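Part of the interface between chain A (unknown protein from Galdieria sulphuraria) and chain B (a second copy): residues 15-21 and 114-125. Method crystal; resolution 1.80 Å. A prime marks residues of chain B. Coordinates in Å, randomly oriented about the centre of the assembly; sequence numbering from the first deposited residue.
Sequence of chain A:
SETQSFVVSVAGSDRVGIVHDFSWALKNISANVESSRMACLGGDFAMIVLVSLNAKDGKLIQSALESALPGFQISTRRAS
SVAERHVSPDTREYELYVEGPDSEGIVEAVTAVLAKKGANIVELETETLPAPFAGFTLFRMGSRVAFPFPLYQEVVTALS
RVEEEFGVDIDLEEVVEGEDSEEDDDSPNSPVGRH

Chain A (15-21) RVGIVHD
Chain B (114-125) LAKKGANIVELE

No hydrogen bond or salt bridge crosses between these two stretches; apolar packing holds them together and buries 316 Å² in total. Chain A contributes a type II turn from Arg15 to Ile18 that runs into a helix starting at Ile18, and chain B contributes the end of a helix, a glycine turn and a strand.

The chain B helix ends with Leu114′, Ala115′ and Lys116′. Leu114′ (m, t) points sideways and makes no contact. Ala115′ points toward chain A and sets the register: its CA lies 5.1 Å from the CA of Gly17. Ala115′ CB rests 4.0 Å from Gly17 CA, 4.2 Å from His20 CB and 4.2 Å from Val16 CG1. A methyl suits this spot because the opposing backbone comes so near. Gly17, at the N-cap position with phi/psi 96/4, is glycine for a local reason: an ideal CB would jam against Val16 O. That CB on Gly17 would lie 4.1 Å from Ala115′ CB, without a clash across the interface. His20 (chi1 t, chi2 -111°) offers its CB here, while its NE2 is hydrogen-bonded elsewhere in the structure.

Lys116′ (t throughout) and Lys117′ (m, m, t, t) keep clear of the contact. Gly118′ then closes the helix in a Schellman motif, its phi/psi of 72/21 favouring glycine; Gly118′ N donates to Ala115′ O at 3.0 Å, and Ala119′ N to Leu114′ O at 2.9 Å. Ala119′ turns its CB away, so Val16 meets backbone here: Val16 CG2 lies 4.1 Å from Gly118′ O and 3.9 Å from Ala119′ O.

The strand starts at Asn120′, whose CA is 5.8 Å from Val16 CA. Its CB points sideways; chi1 m and chi2 -77° then bring OD1 of Asn120′ 3.5 Å from Val16 CG2. Val16 (t, phi/psi -65/140) is the most covered residue of the contact, its branched side chain reaching both the helix end and the strand start.

Ile121′ (m, t; -93/122) extends CD1 to 4.2 Å from Val19 CB. Val122′ (t; -96/-39) and Glu123′ (chi1 m; -142/146) are out of reach, and Leu124′ (chi1 t, chi2 off at 137°; -157/133) brings CD1 to 4.4 Å from Val19 CG1. Val19 (t), buried on the first helical turn, thus packs against two aliphatic side chains. Glu125′ (chi1 p) lies beyond reach.

Arg15 (p, t, t, chi4 88°) points away and braces chain A: Arg15 NH2 forms a salt bridge with Asp21 OD2 at 2.9 Å, and Arg15 NH1 donates to Val16 O at 3.0 Å. Asp21 N bonds Gly17 O at 2.9 Å.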

# COMPACT_ATOMS: atom_id res chain seq x y z
N ARG A 15 8.80 4.91 10.69
CA ARG A 15 10.01 5.68 11.04
C ARG A 15 10.90 5.68 9.81
O ARG A 15 10.72 4.87 8.90
CB ARG A 15 10.72 5.04 12.24
CG ARG A 15 11.20 3.61 11.99
CD ARG A 15 12.38 3.23 12.85
NE ARG A 15 12.72 1.81 12.73
CZ ARG A 15 13.54 1.28 11.83
NH1 ARG A 15 14.15 2.04 10.92
NH2 ARG A 15 13.76 -0.04 11.84
N VAL A 16 11.88 6.59 9.78
CA VAL A 16 12.82 6.62 8.68
C VAL A 16 13.64 5.32 8.73
O VAL A 16 13.99 4.84 9.82
CB VAL A 16 13.73 7.88 8.75
CG1 VAL A 16 14.91 7.76 7.80
CG2 VAL A 16 12.91 9.13 8.42
N GLY A 17 13.91 4.74 7.56
CA GLY A 17 14.87 3.65 7.47
C GLY A 17 14.31 2.25 7.51
O GLY A 17 15.07 1.29 7.55
N ILE A 18 12.99 2.10 7.54
CA ILE A 18 12.39 0.74 7.58
C ILE A 18 12.70 -0.04 6.30
O ILE A 18 13.25 -1.16 6.35
CB ILE A 18 10.86 0.76 7.83
CG1 ILE A 18 10.55 1.42 9.17
CG2 ILE A 18 10.26 -0.73 7.82
CD1 ILE A 18 9.06 1.78 9.34
N VAL A 19 12.38 0.56 5.15
CA VAL A 19 12.63 -0.09 3.88
C VAL A 19 14.13 -0.37 3.76
O VAL A 19 14.54 -1.44 3.27
CB VAL A 19 12.13 0.69 2.66
CG1 VAL A 19 12.40 -0.14 1.39
CG2 VAL A 19 10.59 0.99 2.78
N HIS A 20 14.96 0.59 4.19
CA HIS A 20 16.40 0.33 4.13
C HIS A 20 16.83 -0.88 4.98
O HIS A 20 17.60 -1.73 4.50
CB HIS A 20 17.24 1.55 4.46
CG HIS A 20 18.71 1.26 4.41
ND1 HIS A 20 19.49 1.24 5.54
CD2 HIS A 20 19.50 0.85 3.39
CE1 HIS A 20 20.73 0.89 5.21
NE2 HIS A 20 20.76 0.65 3.92
N ASP A 21 16.36 -0.93 6.22
CA ASP A 21 16.74 -2.02 7.14
C ASP A 21 16.31 -3.36 6.59
O ASP A 21 17.06 -4.33 6.63
CB ASP A 21 16.14 -1.78 8.54
CG ASP A 21 16.81 -0.63 9.27
OD1 ASP A 21 17.89 -0.16 8.85
OD2 ASP A 21 16.25 -0.18 10.29
N LEU B 114 18.44 7.58 0.78
CA LEU B 114 17.26 8.25 1.33
C LEU B 114 17.27 8.26 2.86
O LEU B 114 16.99 9.30 3.48
CB LEU B 114 15.98 7.59 0.80
CG LEU B 114 15.78 7.61 -0.73
CD1 LEU B 114 14.58 6.76 -1.10
CD2 LEU B 114 15.63 9.04 -1.27
N ALA B 115 17.63 7.14 3.49
CA ALA B 115 17.62 7.09 4.94
C ALA B 115 18.76 7.93 5.56
O ALA B 115 18.54 8.65 6.55
CB ALA B 115 17.63 5.64 5.45
N LYS B 116 19.95 7.87 4.96
CA LYS B 116 21.07 8.68 5.41
C LYS B 116 20.75 10.17 5.36
O LYS B 116 21.19 10.94 6.22
CB LYS B 116 22.33 8.37 4.58
CG LYS B 116 23.60 8.89 5.22
CD LYS B 116 24.80 8.05 4.82
CE LYS B 116 25.99 8.40 5.70
NZ LYS B 116 27.15 7.50 5.45
N LYS B 117 19.95 10.57 4.37
CA LYS B 117 19.55 11.97 4.18
C LYS B 117 18.28 12.35 4.97
O LYS B 117 17.84 13.50 4.93
CB LYS B 117 19.32 12.26 2.69
CG LYS B 117 20.57 12.17 1.80
CD LYS B 117 21.72 13.01 2.32
CE LYS B 117 22.99 12.69 1.55
NZ LYS B 117 24.08 13.63 1.90
N GLY B 118 17.71 11.37 5.68
CA GLY B 118 16.50 11.58 6.48
C GLY B 118 15.20 11.77 5.72
O GLY B 118 14.23 12.31 6.27
N ALA B 119 15.16 11.31 4.46
CA ALA B 119 13.94 11.38 3.66
C ALA B 119 12.90 10.37 4.14
O ALA B 119 13.25 9.25 4.54
CB ALA B 119 14.25 11.23 2.17
N ASN B 120 11.64 10.78 4.14
CA ASN B 120 10.53 9.89 4.50
C ASN B 120 10.02 9.26 3.21
O ASN B 120 9.84 9.95 2.22
CB ASN B 120 9.40 10.67 5.18
CG ASN B 120 9.86 11.45 6.40
OD1 ASN B 120 10.07 10.88 7.48
ND2 ASN B 120 10.01 12.76 6.25
N ILE B 121 9.83 7.95 3.22
CA ILE B 121 9.20 7.28 2.06
C ILE B 121 7.70 7.20 2.34
O ILE B 121 7.29 6.67 3.38
CB ILE B 121 9.81 5.87 1.77
CG1 ILE B 121 11.35 5.97 1.63
CG2 ILE B 121 9.19 5.25 0.51
CD1 ILE B 121 12.07 4.62 1.28
N VAL B 122 6.91 7.79 1.45
CA VAL B 122 5.47 7.84 1.59
C VAL B 122 4.77 6.72 0.82
O VAL B 122 3.77 6.17 1.29
CB VAL B 122 4.91 9.23 1.15
CG1 VAL B 122 3.39 9.26 1.24
CG2 VAL B 122 5.50 10.34 2.03
N GLU B 123 5.27 6.42 -0.38
CA GLU B 123 4.72 5.36 -1.23
C GLU B 123 5.89 4.67 -1.90
O GLU B 123 6.89 5.33 -2.22
CB GLU B 123 3.87 5.96 -2.36
CG GLU B 123 2.63 6.75 -1.96
CD GLU B 123 2.02 7.52 -3.13
OE1 GLU B 123 1.33 8.54 -2.90
OE2 GLU B 123 2.23 7.10 -4.30
N LEU B 124 5.79 3.36 -2.14
CA LEU B 124 6.90 2.66 -2.82
C LEU B 124 6.36 1.42 -3.46
O LEU B 124 5.58 0.65 -2.85
CB LEU B 124 8.02 2.30 -1.83
CG LEU B 124 9.30 1.68 -2.41
CD1 LEU B 124 10.55 2.28 -1.76
CD2 LEU B 124 9.18 0.19 -2.16
N GLU B 125 6.75 1.22 -4.71
CA GLU B 125 6.50 -0.08 -5.32
C GLU B 125 7.64 -0.47 -6.24
O GLU B 125 8.26 0.40 -6.87
CB GLU B 125 5.12 -0.15 -5.97
CG GLU B 125 4.93 0.41 -7.35
CD GLU B 125 3.57 -0.04 -7.94
OE1 GLU B 125 2.52 0.30 -7.34
OE2 GLU B 125 3.56 -0.75 -8.97